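Endo-1,4-beta-xylanase 1 (Hypocrea jecorina, PDB 1XYN) hydrolyses internal beta-1,4-xylosidic linkages of xylan, a major plant cell-wall hemicellulose, releasing xylooligosaccharides and xylose. Local coordinates at residues A[43-55]-A[132-144]. Numbering follows the deposited sequence.
Sequences GSSAPINFGGSFS and RTSGTVTVQNHFN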
ATOM      1  N   GLY A  43     -16.387  16.354  -4.411  1.00 24.34           N
ATOM      2  CA  GLY A  43     -15.680  17.609  -4.233  1.00 21.64           C
ATOM      3  C   GLY A  43     -16.046  18.687  -5.229  1.00 21.04           C
ATOM      4  O   GLY A  43     -16.532  18.400  -6.324  1.00 23.31           O
ATOM      5  N   SER A  44     -15.795  19.935  -4.856  1.00 20.74           N
ATOM      6  CA  SER A  44     -16.104  21.056  -5.730  1.00 21.03           C
ATOM      7  C   SER A  44     -14.971  22.086  -5.741  1.00 19.00           C
ATOM      8  O   SER A  44     -13.855  21.810  -5.294  1.00 16.98           O
ATOM      9  CB  SER A  44     -17.418  21.718  -5.296  1.00 19.76           C
ATOM     10  OG  SER A  44     -17.278  22.387  -4.051  1.00 28.01           O
ATOM     11  N   SER A  45     -15.277  23.271  -6.256  1.00 21.68           N
ATOM     12  CA  SER A  45     -14.320  24.365  -6.345  1.00 19.56           C
ATOM     13  C   SER A  45     -14.434  25.305  -5.152  1.00 18.39           C
ATOM     14  O   SER A  45     -13.696  26.279  -5.052  1.00 21.20           O
ATOM     15  CB  SER A  45     -14.570  25.152  -7.626  1.00 16.03           C
ATOM     16  OG  SER A  45     -14.423  24.316  -8.760  1.00 28.68           O
ATOM     17  N   ALA A  46     -15.345  25.002  -4.241  1.00 18.97           N
ATOM     18  CA  ALA A  46     -15.561  25.837  -3.068  1.00 16.00           C
ATOM     19  C   ALA A  46     -14.371  25.874  -2.128  1.00 12.68           C
ATOM     20  O   ALA A  46     -13.812  24.838  -1.790  1.00 15.55           O
ATOM     21  CB  ALA A  46     -16.801  25.373  -2.325  1.00 15.17           C
ATOM     22  N   PRO A  47     -13.922  27.083  -1.761  1.00 14.77           N
ATOM     23  CA  PRO A  47     -12.787  27.265  -0.851  1.00 12.55           C
ATOM     24  C   PRO A  47     -13.078  26.582   0.486  1.00 20.05           C
ATOM     25  O   PRO A  47     -14.075  26.884   1.152  1.00 23.28           O
ATOM     26  CB  PRO A  47     -12.718  28.783  -0.703  1.00 13.30           C
ATOM     27  CG  PRO A  47     -13.135  29.249  -2.066  1.00 11.29           C
ATOM     28  CD  PRO A  47     -14.328  28.368  -2.356  1.00  9.74           C
ATOM     29  N   ILE A  48     -12.200  25.657   0.866  1.00 21.50           N
ATOM     30  CA  ILE A  48     -12.346  24.903   2.099  1.00 14.92           C
ATOM     31  C   ILE A  48     -11.674  25.530   3.321  1.00 15.46           C
ATOM     32  O   ILE A  48     -10.480  25.832   3.307  1.00 14.38           O
ATOM     33  CB  ILE A  48     -11.826  23.469   1.912  1.00 11.36           C
ATOM     34  CG1 ILE A  48     -12.593  22.777   0.786  1.00 12.74           C
ATOM     35  CG2 ILE A  48     -11.977  22.681   3.201  1.00 10.44           C
ATOM     36  CD1 ILE A  48     -12.055  21.389   0.459  1.00 17.38           C
ATOM     37  N   ASN A  49     -12.460  25.699   4.381  1.00 19.59           N
ATOM     38  CA  ASN A  49     -11.993  26.268   5.641  1.00 17.59           C
ATOM     39  C   ASN A  49     -11.663  25.154   6.625  1.00 17.10           C
ATOM     40  O   ASN A  49     -12.395  24.162   6.724  1.00 12.25           O
ATOM     41  CB  ASN A  49     -13.076  27.154   6.254  1.00 22.85           C
ATOM     42  CG  ASN A  49     -13.610  28.184   5.277  1.00 29.89           C
ATOM     43  OD1 ASN A  49     -13.165  29.335   5.270  1.00 35.54           O
ATOM     44  ND2 ASN A  49     -14.576  27.780   4.450  1.00 31.38           N
ATOM     45  N   PHE A  50     -10.548  25.314   7.331  1.00 16.08           N
ATOM     46  CA  PHE A  50     -10.100  24.348   8.331  1.00 12.50           C
ATOM     47  C   PHE A  50      -9.481  25.141   9.478  1.00 16.61           C
ATOM     48  O   PHE A  50      -9.082  26.290   9.306  1.00 18.60           O
ATOM     49  CB  PHE A  50      -9.076  23.370   7.736  1.00 11.83           C
ATOM     50  CG  PHE A  50      -7.764  24.012   7.355  1.00 14.57           C
ATOM     51  CD1 PHE A  50      -7.646  24.748   6.174  1.00 14.68           C
ATOM     52  CD2 PHE A  50      -6.653  23.900   8.192  1.00 16.31           C
ATOM     53  CE1 PHE A  50      -6.447  25.365   5.834  1.00 13.02           C
ATOM     54  CE2 PHE A  50      -5.447  24.512   7.863  1.00 16.53           C
ATOM     55  CZ  PHE A  50      -5.345  25.248   6.680  1.00 16.12           C
ATOM     56  N   GLY A  51      -9.423  24.548  10.659  1.00 16.30           N
ATOM     57  CA  GLY A  51      -8.849  25.256  11.785  1.00 14.97           C
ATOM     58  C   GLY A  51      -8.811  24.386  13.016  1.00 19.37           C
ATOM     59  O   GLY A  51      -9.588  23.447  13.149  1.00 26.26           O
ATOM     60  N   GLY A  52      -7.896  24.683  13.919  1.00 15.61           N
ATOM     61  CA  GLY A  52      -7.803  23.889  15.122  1.00 15.35           C
ATOM     62  C   GLY A  52      -6.367  23.605  15.464  1.00 14.75           C
ATOM     63  O   GLY A  52      -5.489  24.439  15.245  1.00 22.80           O
ATOM     64  N   SER A  53      -6.122  22.423  16.007  1.00 13.47           N
ATOM     65  CA  SER A  53      -4.778  22.050  16.382  1.00 14.38           C
ATOM     66  C   SER A  53      -4.348  20.816  15.604  1.00 13.42           C
ATOM     67  O   SER A  53      -5.170  20.123  15.009  1.00  9.71           O
ATOM     68  CB  SER A  53      -4.691  21.811  17.895  1.00 17.13           C
ATOM     69  OG  SER A  53      -5.321  20.602  18.284  1.00 16.59           O
ATOM     70  N   PHE A  54      -3.043  20.572  15.594  1.00 14.73           N
ATOM     71  CA  PHE A  54      -2.464  19.436  14.899  1.00 13.65           C
ATOM     72  C   PHE A  54      -1.049  19.302  15.427  1.00 18.40           C
ATOM     73  O   PHE A  54      -0.152  20.062  15.045  1.00 18.28           O
ATOM     74  CB  PHE A  54      -2.463  19.684  13.392  1.00 13.51           C
ATOM     75  CG  PHE A  54      -1.805  18.594  12.597  1.00 15.04           C
ATOM     76  CD1 PHE A  54      -2.419  17.364  12.438  1.00 14.51           C
ATOM     77  CD2 PHE A  54      -0.569  18.809  11.995  1.00 16.03           C
ATOM     78  CE1 PHE A  54      -1.810  16.363  11.691  1.00 16.89           C
ATOM     79  CE2 PHE A  54       0.042  17.820  11.250  1.00 15.07           C
ATOM     80  CZ  PHE A  54      -0.581  16.592  11.096  1.00 16.73           C
ATOM     81  N   SER A  55      -0.877  18.381  16.368  1.00 21.00           N
ATOM     82  CA  SER A  55       0.414  18.137  16.994  1.00 22.00           C
ATOM     83  C   SER A  55       0.952  16.760  16.614  1.00 22.76           C
ATOM     84  O   SER A  55       0.210  15.779  16.584  1.00 19.71           O
ATOM     85  CB  SER A  55       0.273  18.253  18.510  1.00 23.72           C
ATOM     86  OG  SER A  55       1.524  18.109  19.152  1.00 30.46           O
ATOM     87  N   ARG A 132       0.743  25.627   8.309  1.00 16.39           N
ATOM     88  CA  ARG A 132      -0.267  26.238   9.174  1.00 15.70           C
ATOM     89  C   ARG A 132      -1.292  25.184   9.577  1.00 13.50           C
ATOM     90  O   ARG A 132      -1.368  24.108   8.981  1.00 12.89           O
ATOM     91  CB  ARG A 132      -0.974  27.427   8.485  1.00 11.70           C
ATOM     92  CG  ARG A 132      -1.649  27.076   7.168  1.00  8.24           C
ATOM     93  CD  ARG A 132      -2.450  28.236   6.561  1.00  8.81           C
ATOM     94  NE  ARG A 132      -3.103  27.786   5.334  1.00 10.03           N
ATOM     95  CZ  ARG A 132      -3.902  28.520   4.564  1.00  6.74           C
ATOM     96  NH1 ARG A 132      -4.179  29.775   4.880  1.00  4.60           N
ATOM     97  NH2 ARG A 132      -4.406  27.997   3.455  1.00  2.00           N
ATOM     98  N   THR A 133      -2.065  25.501  10.610  1.00 14.07           N
ATOM     99  CA  THR A 133      -3.094  24.609  11.116  1.00 16.76           C
ATOM    100  C   THR A 133      -4.474  25.265  11.070  1.00 17.78           C
ATOM    101  O   THR A 133      -5.457  24.679  11.523  1.00 15.24           O
ATOM    102  CB  THR A 133      -2.788  24.184  12.565  1.00 20.17           C
ATOM    103  OG1 THR A 133      -2.464  25.341  13.349  1.00 19.45           O
ATOM    104  CG2 THR A 133      -1.628  23.210  12.597  1.00 17.88           C
ATOM    105  N   SER A 134      -4.542  26.465  10.492  1.00 21.23           N
ATOM    106  CA  SER A 134      -5.794  27.229  10.382  1.00 22.35           C
ATOM    107  C   SER A 134      -5.792  28.028   9.080  1.00 21.30           C
ATOM    108  O   SER A 134      -4.788  28.665   8.749  1.00 23.79           O
ATOM    109  CB  SER A 134      -5.909  28.224  11.547  1.00 18.13           C
ATOM    110  OG  SER A 134      -5.598  27.622  12.794  1.00 23.08           O
ATOM    111  N   GLY A 135      -6.900  28.006   8.346  1.00 13.94           N
ATOM    112  CA  GLY A 135      -6.958  28.774   7.114  1.00 13.31           C
ATOM    113  C   GLY A 135      -8.017  28.371   6.111  1.00 13.05           C
ATOM    114  O   GLY A 135      -8.952  27.633   6.427  1.00 14.80           O
ATOM    115  N   THR A 136      -7.892  28.917   4.907  1.00 13.85           N
ATOM    116  CA  THR A 136      -8.800  28.631   3.804  1.00 12.05           C
ATOM    117  C   THR A 136      -7.924  28.146   2.674  1.00 10.67           C
ATOM    118  O   THR A 136      -6.814  28.645   2.491  1.00 17.43           O
ATOM    119  CB  THR A 136      -9.526  29.892   3.311  1.00 14.11           C
ATOM    120  OG1 THR A 136     -10.280  30.462   4.383  1.00 19.93           O
ATOM    121  CG2 THR A 136     -10.461  29.560   2.148  1.00 13.60           C
ATOM    122  N   VAL A 137      -8.422  27.171   1.927  1.00 10.20           N
ATOM    123  CA  VAL A 137      -7.694  26.606   0.806  1.00 12.37           C
ATOM    124  C   VAL A 137      -8.536  26.763  -0.459  1.00 12.25           C
ATOM    125  O   VAL A 137      -9.526  26.049  -0.643  1.00 13.72           O
ATOM    126  CB  VAL A 137      -7.391  25.096   1.041  1.00 12.53           C
ATOM    127  CG1 VAL A 137      -6.740  24.466  -0.187  1.00 13.09           C
ATOM    128  CG2 VAL A 137      -6.497  24.927   2.236  1.00 12.80           C
ATOM    129  N   THR A 138      -8.175  27.737  -1.292  1.00 13.04           N
ATOM    130  CA  THR A 138      -8.870  27.980  -2.554  1.00 11.59           C
ATOM    131  C   THR A 138      -8.442  26.850  -3.502  1.00 14.32           C
ATOM    132  O   THR A 138      -7.456  26.968  -4.232  1.00 15.72           O
ATOM    133  CB  THR A 138      -8.490  29.368  -3.147  1.00  7.75           C
ATOM    134  OG1 THR A 138      -8.640  30.376  -2.140  1.00 10.68           O
ATOM    135  CG2 THR A 138      -9.394  29.724  -4.301  1.00  5.20           C
ATOM    136  N   VAL A 139      -9.173  25.740  -3.460  1.00 14.15           N
ATOM    137  CA  VAL A 139      -8.860  24.571  -4.276  1.00 15.62           C
ATOM    138  C   VAL A 139      -8.699  24.767  -5.786  1.00 17.51           C
ATOM    139  O   VAL A 139      -7.922  24.043  -6.418  1.00 14.41           O
ATOM    140  CB  VAL A 139      -9.849  23.409  -4.002  1.00 14.64           C
ATOM    141  CG1 VAL A 139      -9.645  22.873  -2.594  1.00 12.03           C
ATOM    142  CG2 VAL A 139     -11.276  23.872  -4.181  1.00 14.19           C
ATOM    143  N   GLN A 140      -9.414  25.729  -6.368  1.00 20.29           N
ATOM    144  CA  GLN A 140      -9.312  25.969  -7.813  1.00 18.27           C
ATOM    145  C   GLN A 140      -7.913  26.413  -8.221  1.00 14.79           C
ATOM    146  O   GLN A 140      -7.422  26.011  -9.268  1.00 15.65           O
ATOM    147  CB  GLN A 140     -10.335  26.995  -8.302  1.00 15.54           C
ATOM    148  CG  GLN A 140     -11.612  26.389  -8.867  1.00 23.62           C
ATOM    149  CD  GLN A 140     -11.386  25.411 -10.012  1.00 18.85           C
ATOM    150  OE1 GLN A 140     -10.980  25.791 -11.107  1.00 22.55           O
ATOM    151  NE2 GLN A 140     -11.694  24.143  -9.770  1.00 25.49           N
ATOM    152  N   ASN A 141      -7.276  27.236  -7.397  1.00 13.20           N
ATOM    153  CA  ASN A 141      -5.925  27.697  -7.689  1.00 13.25           C
ATOM    154  C   ASN A 141      -4.971  26.512  -7.855  1.00 12.12           C
ATOM    155  O   ASN A 141      -4.047  26.560  -8.669  1.00 14.01           O
ATOM    156  CB  ASN A 141      -5.426  28.626  -6.582  1.00 12.02           C
ATOM    157  CG  ASN A 141      -6.174  29.964  -6.551  1.00 13.06           C
ATOM    158  OD1 ASN A 141      -6.938  30.290  -7.463  1.00  9.19           O
ATOM    159  ND2 ASN A 141      -5.941  30.745  -5.505  1.00 10.95           N
ATOM    160  N   HIS A 142      -5.201  25.448  -7.092  1.00 10.17           N
ATOM    161  CA  HIS A 142      -4.370  24.257  -7.182  1.00  9.32           C
ATOM    162  C   HIS A 142      -4.730  23.440  -8.404  1.00 13.36           C
ATOM    163  O   HIS A 142      -3.850  22.945  -9.094  1.00 21.20           O
ATOM    164  CB  HIS A 142      -4.472  23.419  -5.908  1.00  4.41           C
ATOM    165  CG  HIS A 142      -3.892  24.102  -4.710  1.00  3.53           C
ATOM    166  ND1 HIS A 142      -2.553  24.037  -4.397  1.00  4.07           N
ATOM    167  CD2 HIS A 142      -4.448  24.943  -3.804  1.00  3.11           C
ATOM    168  CE1 HIS A 142      -2.307  24.811  -3.355  1.00  2.00           C
ATOM    169  NE2 HIS A 142      -3.440  25.372  -2.978  1.00  2.00           N
ATOM    170  N   PHE A 143      -6.017  23.334  -8.704  1.00 13.92           N
ATOM    171  CA  PHE A 143      -6.447  22.580  -9.873  1.00 18.36           C
ATOM    172  C   PHE A 143      -5.962  23.263 -11.165  1.00 20.08           C
ATOM    173  O   PHE A 143      -5.610  22.589 -12.139  1.00 19.68           O
ATOM    174  CB  PHE A 143      -7.973  22.445  -9.886  1.00 21.65           C
ATOM    175  CG  PHE A 143      -8.540  21.736  -8.683  1.00 20.73           C
ATOM    176  CD1 PHE A 143      -7.818  20.735  -8.037  1.00 17.18           C
ATOM    177  CD2 PHE A 143      -9.805  22.061  -8.205  1.00 21.75           C
ATOM    178  CE1 PHE A 143      -8.344  20.071  -6.937  1.00 17.42           C
ATOM    179  CE2 PHE A 143     -10.340  21.400  -7.105  1.00 23.91           C
ATOM    180  CZ  PHE A 143      -9.608  20.404  -6.472  1.00 21.59           C
ATOM    181  N   ASN A 144      -5.963  24.597 -11.175  1.00 15.79           N
ATOM    182  CA  ASN A 144      -5.507  25.357 -12.336  1.00 14.70           C
ATOM    183  C   ASN A 144      -4.002  25.157 -12.513  1.00 11.26           C
ATOM    184  O   ASN A 144      -3.542  24.809 -13.600  1.00 11.86           O
ATOM    185  CB  ASN A 144      -5.822  26.855 -12.183  1.00 17.45           C
ATOM    186  CG  ASN A 144      -7.307  27.176 -12.359  1.00 10.19           C
ATOM    187  OD1 ASN A 144      -8.112  26.312 -12.701  1.00 16.94           O
ATOM    188  ND2 ASN A 144      -7.667  28.425 -12.127  1.00 18.07           N
TER
HETATM  189  O   HOH W   1     -11.327  27.627  -5.242  1.00 25.61           O
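Phe50 lays one face of its ring over the backbone of Gly135, whose N sits 3.5 Å above the ring centre. With CG between its own backbone N and carbonyl carbon (chi1 67°), the ring leans across onto the opposite strand. There Phe50 CE1 meets Val137 CG2 at 3.6 Å. Arg132 NE comes to the ring edge, 3.6 Å from Phe50 CZ, the guanidinium plane turned 77° from the ring. An alanine in place of Phe50 would probably uncover the Gly135 backbone and leave Val137 CG2 and the Arg132 side chain without their aromatic neighbour.

The backbones of Phe50 and Gly135 form an antiparallel hydrogen-bonded pair, Gly135 N to Phe50 O spanning 2.9 Å at a nearly straight 174°; Ile48 and Val137 pair likewise. On the sheet face carrying Asn49 and Thr136, Thr136 OG1 donates to Asn49 OD1 (3.2 Å) from above the plane of the Asn49 side-chain carbonyl.

Arg132 is positioned by NH2 bonding to Thr136 O and by NE in a salt bridge with Glu80. Farther along, one water joins Ser45 O to Gln140 N. Strand 135-137 is the outermost strand, within this chain, of an antiparallel sheet of the GH11 beta-jelly roll. It lies beside strand 48-56, itself flanked by strand 168-177, and leads through an inverse gamma turn centred on Thr138 into helix 139-148.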